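Local coordinates for tyrosinase (Burkholderia thailandensis, PDB 5ZRD), which catalyses the oxygen-dependent hydroxylation of monophenols to catechols, and probably their further oxidation to quinones, at a pair of copper ions, at residues S275-I280 against S465-W470; L282-F287 against G302-N307; A501-E506 against P530-S535. One frame throughout, in Å; residues are numbered along the deposited sequence.

Contact 1: S275-I280 against S465-W470; sequences SPHNDI and SILSRW. With CU (copper (II) ion), chain K; O (oxygen atom), chain L.
Two polar side chains one position apart on helix 274-285, Asn278 and Asp279, hold the end of strand 456-466, while His277 before them turns to copper. Asn278 has CG beside its own backbone N (chi1 -74°), which aims the amide at the strand. ND2 donates to Ser465 O at 3.3 Å; the acceptor lies near the amide plane, but the donor stands above the carbonyl plane of Ser465. Asp279 points its CB away from the strand, yet its carboxylate swings back: Ser465 OG donates to Asp279 OD1 at 2.6 Å, on the anti lone pair. The same OD1 accepts from a water that also takes the Ser465 N-H and donates to Ser275 OG, so two donors grip one oxygen; OD2 is met by His463.

Leu467, with CG anti to the backbone N (chi1 178°), crosses Asn278 obliquely. Its CB lies 3.5 Å from Asn278 OD1, and its CD2 approaches His277 CE1 at 3.6 Å. His277 NE2 binds copper at 2.1 Å, with the bound oxygen atom near the ring plane at the edge. Its ND1 donates to Glu274 O and only weakly to Asn278 OD1, contacts that would help set the ring's rotation. His281 and His320 complete the protein ligands of this copper. The arrangement is that of a histidine-bearing helix in the dicopper centre of tyrosinases, here with Leu467 lining the oxygen pocket.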
loop_
_atom_site.group_PDB
_atom_site.type_symbol
_atom_site.label_atom_id
_atom_site.label_comp_id
_atom_site.label_asym_id
_atom_site.label_seq_id
_atom_site.Cartn_x
_atom_site.Cartn_y
_atom_site.Cartn_z
ATOM N N SER A 275 25.425 -22.460 14.520
ATOM C CA SER A 275 25.030 -23.739 13.925
ATOM C C SER A 275 24.664 -24.763 15.010
ATOM O O SER A 275 23.542 -25.214 15.073
ATOM C CB SER A 275 26.102 -24.224 12.964
ATOM O OG SER A 275 25.661 -25.343 12.204
ATOM N N PRO A 276 25.615 -25.138 15.861
ATOM C CA PRO A 276 25.308 -26.048 16.941
ATOM C C PRO A 276 24.213 -25.513 17.864
ATOM O O PRO A 276 23.405 -26.301 18.406
ATOM C CB PRO A 276 26.623 -26.213 17.721
ATOM C CG PRO A 276 27.488 -25.088 17.209
ATOM C CD PRO A 276 27.052 -24.963 15.770
ATOM N N HIS A 277 24.184 -24.190 18.003
ATOM C CA HIS A 277 23.100 -23.470 18.697
ATOM C C HIS A 277 21.742 -23.841 18.094
ATOM O O HIS A 277 20.848 -24.268 18.813
ATOM C CB HIS A 277 23.339 -21.960 18.692
ATOM C CG HIS A 277 22.089 -21.146 18.655
ATOM N ND1 HIS A 277 21.437 -20.854 17.468
ATOM C CD2 HIS A 277 21.388 -20.522 19.619
ATOM C CE1 HIS A 277 20.382 -20.089 17.712
ATOM N NE2 HIS A 277 20.330 -19.855 19.015
ATOM N N ASN A 278 21.619 -23.656 16.789
ATOM C CA ASN A 278 20.449 -24.071 16.032
ATOM C C ASN A 278 20.073 -25.520 16.382
ATOM O O ASN A 278 18.884 -25.798 16.655
ATOM C CB ASN A 278 20.664 -23.884 14.534
ATOM C CG ASN A 278 20.614 -22.437 14.106
ATOM O OD1 ASN A 278 20.457 -21.542 14.937
ATOM N ND2 ASN A 278 20.752 -22.200 12.814
ATOM N N ASP A 279 21.054 -26.420 16.429
ATOM C CA ASP A 279 20.768 -27.843 16.719
ATOM C C ASP A 279 20.035 -28.031 18.040
ATOM O O ASP A 279 19.087 -28.820 18.120
ATOM C CB ASP A 279 22.056 -28.681 16.742
ATOM C CG ASP A 279 22.794 -28.699 15.389
ATOM O OD1 ASP A 279 22.181 -28.434 14.314
ATOM O OD2 ASP A 279 24.009 -28.985 15.408
ATOM N N ILE A 280 20.455 -27.296 19.073
ATOM C CA ILE A 280 19.973 -27.518 20.412
ATOM C C ILE A 280 18.524 -27.034 20.443
ATOM O O ILE A 280 17.686 -27.655 21.036
ATOM C CB ILE A 280 20.876 -26.845 21.480
ATOM C CG1 ILE A 280 22.238 -27.530 21.653
ATOM C CG2 ILE A 280 20.184 -26.737 22.820
ATOM C CD1 ILE A 280 22.186 -29.017 22.025
ATOM N N SER A 465 20.975 -27.703 10.527
ATOM C CA SER A 465 19.791 -27.225 11.177
ATOM C C SER A 465 19.509 -25.782 10.745
ATOM O O SER A 465 20.299 -24.893 11.004
ATOM C CB SER A 465 19.959 -27.320 12.673
ATOM O OG SER A 465 19.896 -28.673 13.143
ATOM N N ILE A 466 18.369 -25.553 10.126
ATOM C CA ILE A 466 17.897 -24.195 9.826
ATOM C C ILE A 466 16.817 -23.828 10.859
ATOM O O ILE A 466 15.628 -24.240 10.779
ATOM C CB ILE A 466 17.380 -24.081 8.380
ATOM C CG1 ILE A 466 18.423 -24.462 7.323
ATOM C CG2 ILE A 466 16.898 -22.661 8.112
ATOM C CD1 ILE A 466 18.650 -25.939 7.169
ATOM N N LEU A 467 17.245 -23.103 11.868
ATOM C CA LEU A 467 16.322 -22.546 12.848
ATOM C C LEU A 467 15.619 -21.383 12.190
ATOM O O LEU A 467 16.283 -20.436 11.784
ATOM C CB LEU A 467 17.099 -22.033 14.053
ATOM C CG LEU A 467 16.294 -21.372 15.157
ATOM C CD1 LEU A 467 15.297 -22.348 15.761
ATOM C CD2 LEU A 467 17.230 -20.844 16.234
ATOM N N SER A 468 14.320 -21.506 12.033
ATOM C CA SER A 468 13.606 -20.474 11.332
ATOM C C SER A 468 12.412 -20.035 12.188
ATOM O O SER A 468 12.510 -19.987 13.418
ATOM C CB SER A 468 13.238 -20.943 9.956
ATOM O OG SER A 468 12.618 -19.890 9.222
ATOM N N ARG A 469 11.281 -19.778 11.563
ATOM C CA ARG A 469 10.190 -19.061 12.204
ATOM C C ARG A 469 8.865 -19.575 11.627
ATOM O O ARG A 469 8.843 -20.036 10.467
ATOM C CB ARG A 469 10.370 -17.576 11.883
ATOM C CG ARG A 469 10.420 -17.331 10.381
ATOM C CD ARG A 469 10.321 -15.881 9.969
ATOM N NE ARG A 469 8.989 -15.446 10.323
ATOM C CZ ARG A 469 8.552 -14.202 10.221
ATOM N NH1 ARG A 469 7.302 -13.926 10.569
ATOM N NH2 ARG A 469 9.363 -13.263 9.763
ATOM N N TRP A 470 7.780 -19.519 12.393
ATOM C CA TRP A 470 6.472 -19.671 11.783
ATOM C C TRP A 470 6.155 -18.398 11.001
ATOM O O TRP A 470 6.492 -17.333 11.484
ATOM C CB TRP A 470 5.411 -19.902 12.857
ATOM C CG TRP A 470 5.661 -21.113 13.689
ATOM C CD1 TRP A 470 5.961 -21.144 15.017
ATOM C CD2 TRP A 470 5.643 -22.477 13.238
ATOM N NE1 TRP A 470 6.114 -22.436 15.431
ATOM C CE2 TRP A 470 5.922 -23.279 14.364
ATOM C CE3 TRP A 470 5.386 -23.090 12.009
ATOM C CZ2 TRP A 470 5.966 -24.673 14.295
ATOM C CZ3 TRP A 470 5.407 -24.467 11.942
ATOM C CH2 TRP A 470 5.679 -25.246 13.078
HETATM CU CU CU K . 18.922 -19.430 20.563
HETATM O O O L . 18.067 -18.160 19.026
HETATM O O HOH W 1 23.379 -27.458 12.200
#

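Contact 2: L282-F287 against G302-N307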
loop_
_atom_site.group_PDB
_atom_site.type_symbol
_atom_site.label_atom_id
_atom_site.label_comp_id
_atom_site.label_asym_id
_atom_site.label_seq_id
_atom_site.Cartn_x
_atom_site.Cartn_y
_atom_site.Cartn_z
ATOM N N LEU A 282 16.504 -27.168 17.926
ATOM C CA LEU A 282 15.633 -28.092 17.244
ATOM C C LEU A 282 15.449 -29.370 18.080
ATOM O O LEU A 282 14.381 -29.947 18.098
ATOM C CB LEU A 282 16.182 -28.418 15.853
ATOM C CG LEU A 282 16.297 -27.258 14.872
ATOM C CD1 LEU A 282 16.270 -27.754 13.435
ATOM C CD2 LEU A 282 15.223 -26.201 15.071
ATOM N N ALA A 283 16.487 -29.843 18.740
ATOM C CA ALA A 283 16.385 -31.058 19.546
ATOM C C ALA A 283 15.392 -30.846 20.697
ATOM O O ALA A 283 14.418 -31.601 20.881
ATOM C CB ALA A 283 17.745 -31.432 20.066
ATOM N N VAL A 284 15.624 -29.795 21.472
ATOM C CA VAL A 284 14.764 -29.456 22.585
ATOM C C VAL A 284 13.368 -29.054 22.091
ATOM O O VAL A 284 12.376 -29.281 22.781
ATOM C CB VAL A 284 15.402 -28.334 23.405
ATOM C CG1 VAL A 284 14.401 -27.752 24.387
ATOM C CG2 VAL A 284 16.651 -28.816 24.124
ATOM N N GLY A 285 13.272 -28.437 20.920
ATOM C CA GLY A 285 12.000 -27.824 20.440
ATOM C C GLY A 285 11.207 -28.669 19.433
ATOM O O GLY A 285 10.243 -28.142 18.840
ATOM N N GLY A 286 11.594 -29.928 19.184
ATOM C CA GLY A 286 10.668 -30.922 18.603
ATOM C C GLY A 286 11.199 -31.808 17.477
ATOM O O GLY A 286 10.415 -32.630 16.940
ATOM N N PHE A 287 12.473 -31.698 17.084
ATOM C CA PHE A 287 13.029 -32.561 16.027
ATOM C C PHE A 287 13.800 -33.755 16.624
ATOM O O PHE A 287 14.799 -33.597 17.384
ATOM C CB PHE A 287 13.950 -31.745 15.125
ATOM C CG PHE A 287 13.236 -30.696 14.326
ATOM C CD1 PHE A 287 12.807 -29.531 14.927
ATOM C CD2 PHE A 287 12.980 -30.881 12.981
ATOM C CE1 PHE A 287 12.125 -28.567 14.207
ATOM C CE2 PHE A 287 12.335 -29.897 12.250
ATOM C CZ PHE A 287 11.902 -28.748 12.869
ATOM N N GLY A 302 7.285 -27.560 19.536
ATOM C CA GLY A 302 7.655 -26.985 20.819
ATOM C C GLY A 302 8.145 -25.551 20.694
ATOM O O GLY A 302 8.545 -25.106 19.636
ATOM N N ASP A 303 8.089 -24.812 21.783
ATOM C CA ASP A 303 8.361 -23.403 21.677
ATOM C C ASP A 303 9.792 -23.118 21.222
ATOM O O ASP A 303 10.000 -22.254 20.391
ATOM C CB ASP A 303 7.995 -22.676 22.974
ATOM C CG ASP A 303 6.506 -22.657 23.218
ATOM O OD1 ASP A 303 6.028 -23.648 23.809
ATOM O OD2 ASP A 303 5.815 -21.679 22.803
ATOM N N MET A 304 10.750 -23.902 21.710
ATOM C CA MET A 304 12.186 -23.731 21.408
ATOM C C MET A 304 12.507 -24.005 19.925
ATOM O O MET A 304 13.579 -23.651 19.471
ATOM C CB MET A 304 13.023 -24.675 22.281
ATOM C CG MET A 304 13.345 -24.116 23.658
ATOM S SD MET A 304 14.519 -22.743 23.637
ATOM C CE MET A 304 16.019 -23.573 23.141
ATOM N N GLY A 305 11.596 -24.612 19.164
ATOM C CA GLY A 305 11.891 -25.124 17.829
ATOM C C GLY A 305 11.904 -24.072 16.742
ATOM O O GLY A 305 12.355 -24.374 15.660
ATOM N N GLU A 306 11.412 -22.862 17.032
ATOM C CA GLU A 306 11.331 -21.757 16.112
ATOM C C GLU A 306 11.581 -20.467 16.924
ATOM O O GLU A 306 11.520 -20.459 18.171
ATOM C CB GLU A 306 9.948 -21.659 15.456
ATOM C CG GLU A 306 9.735 -22.577 14.249
ATOM C CD GLU A 306 9.560 -24.081 14.481
ATOM O OE1 GLU A 306 9.284 -24.497 15.613
ATOM O OE2 GLU A 306 9.704 -24.835 13.497
ATOM N N ASN A 307 11.879 -19.367 16.250
ATOM C CA ASN A 307 12.305 -18.202 16.968
ATOM C C ASN A 307 11.082 -17.489 17.580
ATOM O O ASN A 307 11.231 -16.640 18.454
ATOM C CB ASN A 307 13.142 -17.307 16.069
ATOM C CG ASN A 307 14.582 -17.762 15.960
ATOM O OD1 ASN A 307 15.187 -17.633 14.897
ATOM N ND2 ASN A 307 15.132 -18.303 17.035
#
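A Schellman motif ends helix 274-285 beside the copper site, and the 3-10 turn 303-305 packs against it. The motif is identified by the positive phi of Gly286 (136°) and by two bonds back to Leu282 O, a weak one from Gly286 N and a shorter one from Phe287 N at 2.8 Å. Glycines let the backbones meet: the CA atoms of Gly285 and Gly305 are 3.8 Å apart, and Gly285 CA lies 3.5 Å from Gly305 N. Gly285 O accepts a weak bond from Gly302 N at 3.1 Å, bent to 129° at the hydrogen, and a CA-H...O contact from Gly305; Arg510 is a further donor to it.

Met304 points its CB toward the helix, 3.8 Å from Gly285 CA. Bends at chi2 and chi3 fold the thioether chain, and its CG meets Val284 CG1 obliquely. The carbonyl of Met304 accepts from ND1 of the copper ligand His281, placing this turn in the second shell of the metal. Within the helix end, Leu282 CD1 sits over the centre of the Phe287 ring, and Leu282 CD2 lies 3.5 Å from Gly305 O.

Contact 3: A501-E506 against P530-S535; sequences AKFRVE and PKFEVS
Two beta sheets face each other here through apolar side chains. Strand 502-509 belongs to a mixed four-stranded sheet and strand 531-534 is an outermost strand of a three-stranded antiparallel one. The axes of segments 502-506 and 531-534 approach to 8.3 Å at 125° between their directions, and no hydrogen bond joins them, so this is packing between sheets and not pairing within one. Their backbone bonds go elsewhere: Lys502, Arg504 and Glu506 to strand 441-450, Lys531 and Glu533 to strand 426-430.

The aromatic contribution centres on Phe503 and Phe532. Both have CG anti to the carbonyl carbon, and, each pointing toward the other strand, the side chains slide past one another in opposite directions. The rings themselves are oblique, with centroids 5.9 Å apart and planes at 35°. The closer interaction is a CH-pi contact: Phe503 CB stands over one face of the Phe532 ring, 3.7 Å from its centroid but offset toward the rim. The far end of the same ring slips alongside the backbone, where Phe532 CZ reaches Arg504 CA at 3.8 Å. The side chain of Arg504 leaves on the far side, to a salt bridge with Glu458.

Aliphatic groups extend the interface at both ends. Val534 CG2 lies obliquely at the Phe503 ring, 4.0 Å from CE2, the two side chains crossing at about a right angle. Val505 works with both branches: CG1 comes to the edge of the Phe532 ring near its plane, 4.0 Å from CE1, while CG2 meets Pro530 tip to tip. Val429 of strand 426-430 touches Val505 and Pro530 alike, beside the 3.7 Å approach of Val505 CG2 to Pro530 CG.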
loop_
_atom_site.group_PDB
_atom_site.type_symbol
_atom_site.label_atom_id
_atom_site.label_comp_id
_atom_site.label_asym_id
_atom_site.label_seq_id
_atom_site.Cartn_x
_atom_site.Cartn_y
_atom_site.Cartn_z
ATOM N N ALA A 501 29.750 -42.158 -5.888
ATOM C CA ALA A 501 28.703 -41.911 -4.877
ATOM C C ALA A 501 27.458 -41.310 -5.525
ATOM O O ALA A 501 27.552 -40.509 -6.478
ATOM C CB ALA A 501 29.226 -41.007 -3.789
ATOM N N LYS A 502 26.305 -41.794 -5.052
ATOM C CA LYS A 502 25.019 -41.180 -5.364
ATOM C C LYS A 502 24.566 -40.467 -4.091
ATOM O O LYS A 502 24.496 -41.076 -3.027
ATOM C CB LYS A 502 24.015 -42.213 -5.880
ATOM C CG LYS A 502 24.356 -42.810 -7.251
ATOM C CD LYS A 502 24.130 -44.332 -7.350
ATOM C CE LYS A 502 25.263 -45.175 -6.779
ATOM N NZ LYS A 502 24.793 -46.137 -5.746
ATOM N N PHE A 503 24.403 -39.157 -4.210
ATOM C CA PHE A 503 24.117 -38.317 -3.067
ATOM C C PHE A 503 22.606 -38.096 -2.950
ATOM O O PHE A 503 21.907 -38.025 -3.937
ATOM C CB PHE A 503 24.847 -36.972 -3.163
ATOM C CG PHE A 503 26.339 -37.085 -3.232
ATOM C CD1 PHE A 503 27.062 -37.506 -2.127
ATOM C CD2 PHE A 503 27.015 -36.761 -4.399
ATOM C CE1 PHE A 503 28.434 -37.613 -2.195
ATOM C CE2 PHE A 503 28.391 -36.871 -4.469
ATOM C CZ PHE A 503 29.099 -37.293 -3.364
ATOM N N ARG A 504 22.142 -37.917 -1.716
ATOM C CA ARG A 504 20.779 -37.469 -1.476
ATOM C C ARG A 504 20.749 -36.638 -0.185
ATOM O O ARG A 504 21.612 -36.780 0.676
ATOM C CB ARG A 504 19.846 -38.684 -1.383
ATOM C CG ARG A 504 20.111 -39.523 -0.146
ATOM C CD ARG A 504 19.409 -40.866 -0.177
ATOM N NE ARG A 504 18.321 -40.862 0.772
ATOM C CZ ARG A 504 18.419 -41.283 2.025
ATOM N NH1 ARG A 504 17.464 -40.979 2.892
ATOM N NH2 ARG A 504 19.469 -41.990 2.402
ATOM N N VAL A 505 19.718 -35.808 -0.042
ATOM C CA VAL A 505 19.473 -35.106 1.205
ATOM C C VAL A 505 18.084 -35.513 1.699
ATOM O O VAL A 505 17.168 -35.523 0.946
ATOM C CB VAL A 505 19.550 -33.576 1.040
ATOM C CG1 VAL A 505 20.942 -33.108 0.691
ATOM C CG2 VAL A 505 18.554 -33.072 0.012
ATOM N N GLU A 506 17.973 -35.818 2.972
ATOM C CA GLU A 506 16.715 -36.039 3.675
ATOM C C GLU A 506 16.362 -34.708 4.355
ATOM O O GLU A 506 17.167 -34.182 5.133
ATOM C CB GLU A 506 16.910 -37.182 4.684
ATOM C CG GLU A 506 15.800 -37.377 5.712
ATOM C CD GLU A 506 16.136 -38.223 6.945
ATOM O OE1 GLU A 506 17.334 -38.577 7.126
ATOM O OE2 GLU A 506 15.197 -38.510 7.750
ATOM N N PRO A 530 17.834 -31.619 -5.797
ATOM C CA PRO A 530 18.991 -30.818 -5.426
ATOM C C PRO A 530 20.130 -31.059 -6.422
ATOM O O PRO A 530 20.219 -32.131 -7.009
ATOM C CB PRO A 530 19.390 -31.281 -4.016
ATOM C CG PRO A 530 18.207 -32.098 -3.553
ATOM C CD PRO A 530 17.696 -32.715 -4.836
ATOM N N LYS A 531 20.950 -30.049 -6.630
ATOM C CA LYS A 531 22.215 -30.209 -7.329
ATOM C C LYS A 531 23.286 -30.524 -6.289
ATOM O O LYS A 531 23.300 -29.963 -5.202
ATOM C CB LYS A 531 22.616 -28.947 -8.098
ATOM C CG LYS A 531 21.725 -28.589 -9.282
ATOM C CD LYS A 531 20.414 -27.880 -8.923
ATOM C CE LYS A 531 19.606 -27.440 -10.132
ATOM N NZ LYS A 531 19.316 -28.576 -11.041
ATOM N N PHE A 532 24.201 -31.378 -6.671
ATOM C CA PHE A 532 25.309 -31.748 -5.849
ATOM C C PHE A 532 26.617 -31.439 -6.570
ATOM O O PHE A 532 26.767 -31.794 -7.713
ATOM C CB PHE A 532 25.253 -33.246 -5.587
ATOM C CG PHE A 532 24.003 -33.670 -4.871
ATOM C CD1 PHE A 532 23.906 -33.551 -3.491
ATOM C CD2 PHE A 532 22.913 -34.158 -5.580
ATOM C CE1 PHE A 532 22.751 -33.949 -2.827
ATOM C CE2 PHE A 532 21.757 -34.553 -4.913
ATOM C CZ PHE A 532 21.681 -34.459 -3.536
ATOM N N GLU A 533 27.580 -30.876 -5.857
ATOM C CA GLU A 533 28.854 -30.527 -6.446
ATOM C C GLU A 533 29.941 -30.884 -5.431
ATOM O O GLU A 533 29.745 -30.764 -4.227
ATOM C CB GLU A 533 28.742 -29.062 -6.872
ATOM C CG GLU A 533 30.013 -28.254 -6.933
ATOM C CD GLU A 533 29.708 -26.796 -7.265
ATOM O OE1 GLU A 533 30.675 -25.991 -7.398
ATOM O OE2 GLU A 533 28.489 -26.461 -7.386
ATOM N N VAL A 534 31.073 -31.331 -5.940
ATOM C CA VAL A 534 32.166 -31.839 -5.143
ATOM C C VAL A 534 33.378 -30.974 -5.444
ATOM O O VAL A 534 33.713 -30.805 -6.610
ATOM C CB VAL A 534 32.448 -33.305 -5.487
ATOM C CG1 VAL A 534 33.674 -33.856 -4.776
ATOM C CG2 VAL A 534 31.217 -34.149 -5.203
ATOM N N SER A 535 34.010 -30.463 -4.389
ATOM C CA SER A 535 35.182 -29.609 -4.500
ATOM C C SER A 535 36.440 -30.387 -4.922
ATOM O O SER A 535 36.457 -31.619 -5.062
ATOM C CB SER A 535 35.443 -28.930 -3.166
ATOM O OG SER A 535 35.916 -29.869 -2.190
#

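In the fold
From the N terminus, the first element to take part in these contacts is helix 274-285, which supplies one side of both contact 1 and contact 2. Contact 2 closes first, a short loop containing strand 295-297, and it is nested inside the long loop that contact 1 closes when strand 456-466 returns to the helix. The two touch directly: Ser468 O and Asn307 N form a probable hydrogen bond, and Leu467 packs on Asn307, both of them residues of the oxygen pocket. Contact 3 follows in series, its centre about 22 Å from that of contact 1, without touching either. The mixed sheet containing strands 456-466 and 502-509 connects the copper-site helix with the sheet-on-sheet packing near the C terminus.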